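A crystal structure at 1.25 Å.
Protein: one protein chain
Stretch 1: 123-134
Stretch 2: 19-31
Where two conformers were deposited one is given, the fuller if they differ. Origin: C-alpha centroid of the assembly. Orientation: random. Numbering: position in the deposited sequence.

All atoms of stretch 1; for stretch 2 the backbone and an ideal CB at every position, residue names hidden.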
# COMPACT_ATOMS: atom_id res chain seq x y z
N VAL A 123 1.85 3.97 -1.28
CA VAL A 123 0.51 4.51 -0.96
C VAL A 123 -0.28 3.42 -0.23
O VAL A 123 -0.39 2.30 -0.75
CB VAL A 123 -0.27 4.96 -2.20
CG1 VAL A 123 -1.65 5.45 -1.81
CG2 VAL A 123 0.49 6.03 -2.97
N LEU A 124 -0.79 3.76 0.95
CA LEU A 124 -1.71 2.89 1.70
C LEU A 124 -3.12 3.40 1.48
O LEU A 124 -3.46 4.50 1.92
CB LEU A 124 -1.35 2.92 3.18
CG LEU A 124 -2.29 2.15 4.11
CD1 LEU A 124 -2.31 0.66 3.77
CD2 LEU A 124 -1.90 2.38 5.55
N MSE A 125 -3.91 2.62 0.74
CA MSE A 125 -5.32 2.90 0.52
C MSE A 125 -6.10 2.11 1.56
O MSE A 125 -6.07 0.88 1.53
CB MSE A 125 -5.76 2.43 -0.86
CG MSE A 125 -5.12 3.16 -2.01
SE MSE A 125 -5.60 5.06 -2.08
CE MSE A 125 -7.56 4.86 -2.05
N THR A 126 -6.75 2.79 2.51
CA THR A 126 -7.49 2.06 3.53
C THR A 126 -8.88 1.73 2.99
O THR A 126 -9.56 2.63 2.47
CB THR A 126 -7.50 2.79 4.89
OG1 THR A 126 -8.41 3.89 4.90
CG2 THR A 126 -6.12 3.27 5.29
N LYS A 127 -9.29 0.46 3.09
CA LYS A 127 -10.59 0.03 2.53
C LYS A 127 -11.49 -0.63 3.58
O LYS A 127 -12.65 -0.91 3.24
CB LYS A 127 -10.38 -0.93 1.36
CG LYS A 127 -9.54 -0.38 0.22
CD LYS A 127 -9.51 -1.26 -1.01
CE LYS A 127 -10.78 -1.16 -1.82
NZ LYS A 127 -10.78 -2.07 -2.98
N THR A 128 -10.97 -0.90 4.77
CA THR A 128 -11.78 -1.56 5.82
C THR A 128 -11.66 -0.75 7.11
O THR A 128 -10.64 -0.08 7.30
CB THR A 128 -11.36 -3.02 6.04
OG1 THR A 128 -12.22 -3.60 7.02
CG2 THR A 128 -9.91 -3.17 6.48
N ALA A 129 -12.69 -0.82 7.96
CA ALA A 129 -12.64 -0.14 9.27
C ALA A 129 -12.10 -1.11 10.33
O ALA A 129 -11.89 -0.67 11.47
CB ALA A 129 -14.00 0.36 9.66
N ARG A 130 -11.88 -2.37 9.97
CA ARG A 130 -11.36 -3.33 10.97
C ARG A 130 -10.00 -2.86 11.48
O ARG A 130 -9.17 -2.39 10.71
CB ARG A 130 -11.21 -4.72 10.34
CG ARG A 130 -12.53 -5.40 10.01
CD ARG A 130 -12.22 -6.72 9.34
NE ARG A 130 -11.81 -6.52 7.96
CZ ARG A 130 -10.90 -7.25 7.32
NH1 ARG A 130 -10.21 -8.18 7.96
NH2 ARG A 130 -10.63 -7.01 6.05
N PRO A 131 -9.71 -3.00 12.79
CA PRO A 131 -8.39 -2.64 13.30
C PRO A 131 -7.32 -3.59 12.74
O PRO A 131 -7.59 -4.73 12.47
CB PRO A 131 -8.54 -2.82 14.82
CG PRO A 131 -9.68 -3.79 14.98
CD PRO A 131 -10.62 -3.47 13.85
N TRP A 132 -6.10 -3.08 12.59
CA TRP A 132 -4.99 -3.97 12.16
C TRP A 132 -4.56 -4.91 13.29
O TRP A 132 -4.13 -6.02 12.98
CB TRP A 132 -3.79 -3.13 11.77
CG TRP A 132 -3.89 -2.49 10.43
CD1 TRP A 132 -5.00 -2.36 9.63
CD2 TRP A 132 -2.84 -1.77 9.78
NE1 TRP A 132 -4.67 -1.67 8.50
CE2 TRP A 132 -3.36 -1.27 8.57
CE3 TRP A 132 -1.50 -1.50 10.10
CZ2 TRP A 132 -2.59 -0.54 7.67
CZ3 TRP A 132 -0.74 -0.79 9.21
CH2 TRP A 132 -1.28 -0.31 8.02
N THR A 133 -4.62 -4.43 14.53
CA THR A 133 -4.05 -5.18 15.68
C THR A 133 -4.63 -6.59 15.73
O THR A 133 -5.88 -6.76 15.72
CB THR A 133 -4.21 -4.39 16.97
OG1 THR A 133 -3.47 -3.18 16.81
CG2 THR A 133 -3.70 -5.12 18.19
N GLY A 134 -3.73 -7.57 15.76
CA GLY A 134 -4.13 -8.98 15.86
C GLY A 134 -4.63 -9.58 14.55
O GLY A 134 -5.01 -10.76 14.58
N UNK A 19 -17.76 10.19 8.09
CA UNK A 19 -17.97 9.76 9.50
C UNK A 19 -16.90 8.78 9.97
O UNK A 19 -16.97 8.35 11.15
CB UNK A 19 -19.35 9.11 9.66
N UNK A 20 -16.01 8.38 9.07
CA UNK A 20 -14.86 7.53 9.45
C UNK A 20 -13.59 8.35 9.24
O UNK A 20 -13.62 9.31 8.44
CB UNK A 20 -14.82 6.24 8.63
N UNK A 21 -12.56 8.02 10.01
CA UNK A 21 -11.24 8.66 9.88
C UNK A 21 -10.18 7.59 9.91
O UNK A 21 -9.29 7.67 10.76
CB UNK A 21 -11.00 9.69 10.99
N UNK A 22 -10.26 6.63 8.99
CA UNK A 22 -9.31 5.50 9.10
C UNK A 22 -7.90 5.93 8.69
O UNK A 22 -6.97 5.28 9.16
CB UNK A 22 -9.77 4.33 8.23
N UNK A 23 -7.74 6.93 7.81
CA UNK A 23 -6.35 7.30 7.44
C UNK A 23 -5.56 7.71 8.69
O UNK A 23 -4.44 7.22 8.90
CB UNK A 23 -6.35 8.44 6.42
N UNK A 24 -6.15 8.56 9.52
CA UNK A 24 -5.43 8.99 10.74
C UNK A 24 -5.29 7.83 11.73
O UNK A 24 -4.27 7.77 12.41
CB UNK A 24 -6.16 10.16 11.41
N UNK A 25 -6.29 6.95 11.81
CA UNK A 25 -6.14 5.80 12.76
C UNK A 25 -4.94 4.94 12.34
O UNK A 25 -4.13 4.56 13.22
CB UNK A 25 -7.41 4.95 12.80
N UNK A 26 -4.82 4.61 11.05
CA UNK A 26 -3.65 3.78 10.65
C UNK A 26 -2.35 4.57 10.92
O UNK A 26 -1.37 3.96 11.36
CB UNK A 26 -3.74 3.39 9.17
N UNK A 27 -2.35 5.88 10.63
CA UNK A 27 -1.13 6.69 10.83
C UNK A 27 -0.73 6.68 12.31
O UNK A 27 0.48 6.57 12.61
CB UNK A 27 -1.35 8.13 10.35
N UNK A 28 -1.71 6.79 13.21
CA UNK A 28 -1.40 6.77 14.67
C UNK A 28 -0.83 5.41 15.07
O UNK A 28 0.09 5.36 15.90
CB UNK A 28 -2.65 7.07 15.50
N UNK A 29 -1.37 4.33 14.51
CA UNK A 29 -0.85 2.99 14.89
C UNK A 29 0.60 2.87 14.44
O UNK A 29 1.46 2.48 15.24
CB UNK A 29 -1.69 1.87 14.27
N UNK A 30 0.87 3.23 13.18
CA UNK A 30 2.24 3.11 12.62
C UNK A 30 3.20 4.01 13.40
O UNK A 30 4.22 3.52 13.90
CB UNK A 30 2.26 3.48 11.14
N UNK A 31 2.86 5.30 13.51
CA UNK A 31 3.79 6.28 14.12
C UNK A 31 3.94 6.03 15.63
O UNK A 31 4.97 6.44 16.20
CB UNK A 31 3.30 7.71 13.88

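Stretch 1 runs as a strand through Thr-126 and then as a loop to Gly-134; stretch 2 enters a helix at position 22. At position 19 nothing of stretch 1 lies near the ideal CB, so almost any residue would suit; it is Leu-19, which makes no contact. Position 20 points its CB toward stretch 1 but from a distance, and a long side chain of many kinds could reach the loop. Glu-20 does so, with OE2 3.4 Å from Ala-129 CB.

Position 21 directly precedes the helix and points away, with room for a CB. Small or N-capping residues would be typical, and the backbone alone does not demand glycine; the residue is Gly-21.

At position 22 the ideal CB lies 3.6 Å from Thr-126 OG1 and faces the backbone around Thr-128 and Ala-129. A medium-sized aliphatic side chain fits well. Leu-22 packs its CD2 4.1 Å from Ala-129 CB, while its CG lies 4.0 Å from Ala-129 CA. Position 23 points sideways, where the strand and helix backbones come close, with 6.6 Å between its CA and that of Thr-126; a small residue is a reasonable choice, and Ala-23 occupies it. Positions 24 and 25 have no part of stretch 1 near their CB atoms, leaving the choice wide: they are Leu-24 and Lys-25.

Position 26 is the most informative. Its CB points between Leu-124, Thr-126 and the indole of Trp-132, and beyond them the loop offers the carbonyl of Arg-130. An aliphatic residue could fill the near part, but a long donor could also reach the carbonyl. Arg-26 does both. Its CG packs 3.6 Å from Thr-126 CG2, and its CD sits over the Trp-132 face, 3.9 Å from the centroid of the five-membered ring, in a CH-pi contact. The guanidinium then grips one acceptor with two donors: NH1 and NH2 each hydrogen-bond to Arg-130 O at 2.9 Å. Although Arg-26 NE lies 3.1 Å from Trp-132 NE1, both are donors and form no bond.

Positions 27 and 28 find no partner in stretch 1, the former pointing away; they are Ala-27 and Gln-28. Position 29 points toward Trp-132, suiting several apolar side chains. Leu-29 brings CD2 to 3.7 Å from Trp-132 CB and CD1 to 3.9 Å from Thr-133 OG1. Position 30 starts sideways, so only a side chain with some reach would meet the indole. Ile-30 places CG1 4.0 Å from Trp-132 CZ3. Position 31 is out of reach and unconstrained by stretch 1; it is Ala-31.

Stretch 2 19-31: LEGLALKRAQLIA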
# COMPACT_ATOMS: atom_id res chain seq x y z
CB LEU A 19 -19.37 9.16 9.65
CG LEU A 19 -20.52 10.13 9.41
CD1 LEU A 19 -21.81 9.52 9.92
CD2 LEU A 19 -20.27 11.48 10.08
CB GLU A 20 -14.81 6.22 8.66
CG GLU A 20 -15.92 5.24 9.03
CD GLU A 20 -15.74 3.87 8.39
OE1 GLU A 20 -15.13 3.81 7.31
OE2 GLU A 20 -16.18 2.87 8.99
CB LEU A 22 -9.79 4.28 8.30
CG LEU A 22 -10.65 3.27 9.06
CD1 LEU A 22 -9.92 2.66 10.25
CD2 LEU A 22 -11.94 3.89 9.53
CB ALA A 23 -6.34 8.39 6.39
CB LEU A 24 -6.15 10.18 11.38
CG LEU A 24 -5.46 10.79 12.60
CD1 LEU A 24 -4.03 11.23 12.29
CD2 LEU A 24 -6.29 11.96 13.10
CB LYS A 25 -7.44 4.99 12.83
CG LYS A 25 -8.55 5.66 13.62
CD LYS A 25 -9.84 4.88 13.66
CE LYS A 25 -10.82 5.43 14.67
NZ LYS A 25 -10.30 5.30 16.05
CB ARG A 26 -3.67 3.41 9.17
CG ARG A 26 -4.92 2.73 8.66
CD ARG A 26 -5.49 1.66 9.54
NE ARG A 26 -6.45 0.87 8.80
CZ ARG A 26 -7.32 0.05 9.35
NH1 ARG A 26 -8.11 -0.68 8.57
NH2 ARG A 26 -7.44 -0.03 10.66
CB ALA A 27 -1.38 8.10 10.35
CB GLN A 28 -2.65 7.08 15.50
CG GLN A 28 -3.07 8.54 15.47
CD GLN A 28 -4.40 8.68 16.16
OE1 GLN A 28 -5.44 8.33 15.61
NE2 GLN A 28 -4.36 9.11 17.40
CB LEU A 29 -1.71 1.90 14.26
CG LEU A 29 -1.32 0.48 14.64
CD1 LEU A 29 -1.60 0.22 16.11
CD2 LEU A 29 -2.04 -0.53 13.78
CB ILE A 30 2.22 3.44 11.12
CG1 ILE A 30 1.39 2.43 10.32
CG2 ILE A 30 3.64 3.55 10.59
CD1 ILE A 30 0.99 2.93 8.95
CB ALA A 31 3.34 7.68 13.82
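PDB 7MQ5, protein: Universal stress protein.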